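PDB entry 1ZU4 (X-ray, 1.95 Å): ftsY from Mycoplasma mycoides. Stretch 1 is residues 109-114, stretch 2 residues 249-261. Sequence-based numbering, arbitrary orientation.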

# COMPACT_ATOMS: atom_id res chain seq x y z
N MET A 109 7.96 -8.29 -6.97
CA MET A 109 7.82 -7.28 -8.05
C MET A 109 7.02 -6.07 -7.63
O MET A 109 6.08 -6.18 -6.92
CB MET A 109 7.12 -7.89 -9.25
CG MET A 109 7.73 -9.17 -9.73
SD MET A 109 6.83 -9.66 -11.18
CE MET A 109 8.13 -10.64 -11.97
N LEU A 110 7.38 -4.90 -8.10
CA LEU A 110 6.55 -3.74 -7.87
C LEU A 110 5.89 -3.39 -9.20
O LEU A 110 6.53 -3.45 -10.25
CB LEU A 110 7.35 -2.58 -7.35
CG LEU A 110 7.85 -2.52 -5.89
CD1 LEU A 110 6.90 -1.76 -5.09
CD2 LEU A 110 8.17 -3.86 -5.22
N VAL A 111 4.58 -3.16 -9.15
CA VAL A 111 3.79 -2.90 -10.37
C VAL A 111 2.88 -1.72 -10.17
O VAL A 111 2.72 -1.23 -9.05
CB VAL A 111 2.93 -4.12 -10.80
CG1 VAL A 111 3.80 -5.34 -11.11
CG2 VAL A 111 1.82 -4.44 -9.75
N GLY A 112 2.25 -1.28 -11.26
CA GLY A 112 1.33 -0.16 -11.26
C GLY A 112 1.56 0.72 -12.48
O GLY A 112 2.55 0.54 -13.22
N VAL A 113 0.64 1.66 -12.69
CA VAL A 113 0.81 2.66 -13.76
C VAL A 113 1.86 3.65 -13.33
O VAL A 113 1.94 4.07 -12.16
CB VAL A 113 -0.47 3.48 -14.09
CG1 VAL A 113 -0.78 4.47 -13.01
CG2 VAL A 113 -0.28 4.25 -15.40
N ASN A 114 2.65 4.04 -14.30
CA ASN A 114 3.73 4.98 -14.10
C ASN A 114 3.27 6.29 -13.43
O ASN A 114 2.09 6.72 -13.55
CB ASN A 114 4.44 5.18 -15.44
CG ASN A 114 4.92 3.84 -16.02
OD1 ASN A 114 4.90 3.62 -17.23
ND2 ASN A 114 5.34 2.93 -15.14
N GLU A 249 -8.29 -1.33 -11.98
CA GLU A 249 -8.17 -1.64 -13.40
C GLU A 249 -6.83 -2.32 -13.62
O GLU A 249 -6.71 -3.20 -14.45
CB GLU A 249 -8.32 -0.38 -14.26
CG GLU A 249 -9.69 0.37 -14.08
CD GLU A 249 -9.78 1.67 -14.90
OE1 GLU A 249 -9.27 1.70 -16.05
OE2 GLU A 249 -10.39 2.64 -14.41
N PHE A 250 -5.81 -1.92 -12.86
CA PHE A 250 -4.49 -2.50 -13.06
C PHE A 250 -4.47 -3.93 -12.56
O PHE A 250 -3.74 -4.75 -13.07
CB PHE A 250 -3.40 -1.68 -12.35
CG PHE A 250 -2.03 -1.94 -12.90
CD1 PHE A 250 -1.53 -1.15 -13.94
CD2 PHE A 250 -1.28 -3.01 -12.44
CE1 PHE A 250 -0.28 -1.42 -14.49
CE2 PHE A 250 -0.04 -3.29 -13.00
CZ PHE A 250 0.47 -2.49 -14.01
N SER A 251 -5.25 -4.22 -11.52
CA SER A 251 -5.32 -5.57 -10.99
C SER A 251 -5.72 -6.64 -12.02
O SER A 251 -5.66 -7.81 -11.69
CB SER A 251 -6.20 -5.65 -9.72
OG SER A 251 -7.57 -5.69 -10.02
N LYS A 252 -6.09 -6.25 -13.25
CA LYS A 252 -6.46 -7.24 -14.31
C LYS A 252 -5.26 -7.61 -15.21
O LYS A 252 -5.32 -8.54 -16.04
CB LYS A 252 -7.60 -6.72 -15.20
CG LYS A 252 -8.81 -6.12 -14.51
CD LYS A 252 -9.32 -7.01 -13.39
CE LYS A 252 -10.60 -6.48 -12.79
NZ LYS A 252 -11.70 -7.50 -12.78
N VAL A 253 -4.19 -6.87 -15.05
CA VAL A 253 -3.03 -6.96 -15.91
C VAL A 253 -1.99 -7.82 -15.19
O VAL A 253 -1.15 -8.45 -15.81
CB VAL A 253 -2.49 -5.51 -16.19
CG1 VAL A 253 -1.15 -5.53 -16.81
CG2 VAL A 253 -3.48 -4.70 -17.05
N ALA A 254 -2.07 -7.83 -13.86
CA ALA A 254 -1.06 -8.48 -13.04
C ALA A 254 -1.78 -9.14 -11.91
O ALA A 254 -2.85 -8.68 -11.46
CB ALA A 254 -0.05 -7.44 -12.52
N ASP A 255 -1.23 -10.26 -11.47
CA ASP A 255 -1.78 -10.98 -10.34
C ASP A 255 -1.16 -10.42 -9.06
O ASP A 255 -0.13 -10.89 -8.58
CB ASP A 255 -1.61 -12.49 -10.50
CG ASP A 255 -2.45 -13.06 -11.68
OD1 ASP A 255 -3.69 -12.89 -11.72
OD2 ASP A 255 -1.86 -13.72 -12.57
N VAL A 256 -1.84 -9.41 -8.53
CA VAL A 256 -1.33 -8.54 -7.47
C VAL A 256 -1.58 -9.28 -6.17
O VAL A 256 -2.67 -9.82 -5.99
CB VAL A 256 -2.11 -7.17 -7.47
CG1 VAL A 256 -1.78 -6.30 -6.21
CG2 VAL A 256 -1.88 -6.36 -8.81
N SER A 257 -0.57 -9.34 -5.29
CA SER A 257 -0.72 -10.08 -4.00
C SER A 257 -0.89 -9.11 -2.85
O SER A 257 -1.32 -9.51 -1.78
CB SER A 257 0.52 -10.97 -3.68
OG SER A 257 1.70 -10.15 -3.59
N GLY A 258 -0.57 -7.82 -3.07
CA GLY A 258 -0.70 -6.84 -2.04
C GLY A 258 -0.50 -5.42 -2.54
O GLY A 258 -0.13 -5.18 -3.69
N ILE A 259 -0.72 -4.48 -1.65
CA ILE A 259 -0.71 -3.04 -1.96
C ILE A 259 0.31 -2.29 -1.05
O ILE A 259 0.45 -2.57 0.14
CB ILE A 259 -2.12 -2.39 -1.76
CG1 ILE A 259 -3.24 -3.05 -2.62
CG2 ILE A 259 -2.14 -0.87 -1.98
CD1 ILE A 259 -2.97 -3.10 -4.06
N ILE A 260 0.96 -1.29 -1.64
CA ILE A 260 1.77 -0.32 -0.95
C ILE A 260 1.02 1.01 -1.12
O ILE A 260 0.93 1.51 -2.21
CB ILE A 260 3.16 -0.17 -1.60
CG1 ILE A 260 3.93 -1.55 -1.61
CG2 ILE A 260 3.99 0.86 -0.87
CD1 ILE A 260 5.34 -1.40 -2.19
N LEU A 261 0.51 1.56 -0.02
CA LEU A 261 -0.26 2.80 0.03
C LEU A 261 0.71 3.92 0.40
O LEU A 261 1.19 3.96 1.49
CB LEU A 261 -1.34 2.68 1.14
CG LEU A 261 -2.29 3.88 1.24
CD1 LEU A 261 -3.05 4.15 -0.07
CD2 LEU A 261 -3.25 3.74 2.42

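Two segments far apart in sequence can be held together with no hydrogen bond between them, largely by apolar packing and a CH-pi contact, and ftsY from Mycoplasma mycoides offers a compact example. Residues 109-114 and residues 249-261 bury 257 Å², both sides summed. Leu110, Val111, Gly112, Phe250, Ala254 and Ile260 are all buried, which suits their apolar character. The first segment runs out of a strand, 109-111, into a loop. The second leaves a helix that includes Glu249 and Phe250, passes through a turn and a loop, and enters a strand at Gly258. Phe250 serves both Gly112 and Val111, Val111 also meets Ala254 and Val256, and Leu110 meets Ile260.

A close face-on fit is found at Gly112. Phe250, the residue with the most area covered in this contact, points its CA-to-CB bond toward the first segment, and its t rotamer (chi1 -160°) carries the ring against the glycine. Gly112 CA stands 3.7 Å from the centroid of the Phe250 ring, only 9° off the ring normal, so a backbone CH lies almost squarely over the aromatic face in a CH-pi contact. The carbonyl carbon follows, with Gly112 C 3.5 Å from Phe250 CE1. Such closeness suits a flat ring against a bare stretch of main chain. The glycine itself is demanded by its backbone rather than by the ring: at phi 138° and psi 170°, a CB would be jammed against the carbonyl O of the preceding residue, and it would point away from the second stretch. The ring also reaches the next residue, where Val113 N lies 3.7 Å from Phe250 CE1, while the Val113 CA-to-CB bond points sideways and the residue stays partly exposed.

If Gly112 supplies the flat, Val111 supplies the bump. Its CA-to-CB bond points toward the second segment, and the side chain, with chi1 at -61° (m), enters a shallow hollow formed by Phe250, Ala254 and Val256. Val111 CG2 touches all three, at 3.9 Å from Phe250 CE2, 4.3 Å from Val256 CG2 and 4.5 Å from Ala254 CB; Val111 CB is also close to the ring, 3.8 Å from Phe250 CE2. Valine suits this position because it places a methyl close to the main chain. Ala254 also points toward the first segment; its lone methyl protrudes little, and Val111 CG2 only just comes within touching range of it.

Farther along, the two strands are widely spaced: Leu110 CA and Ile260 CA are 9.1 Å apart. Long side chains span the gap. Ile260 points toward the first segment and, with chi1 m and chi2 t, extends its CD1 outward; Leu110 leaves its backbone sideways, but its end comes nearer. The tips meet with Leu110 CD1 3.3 Å from Ile260 CD1, a very tight methyl-to-methyl approach. The general lesson is that reach is matched to spacing: a backbone CH laid over an aromatic face, a compact valine over a shallow hollow, and longer aliphatic chains where the strands stand apart.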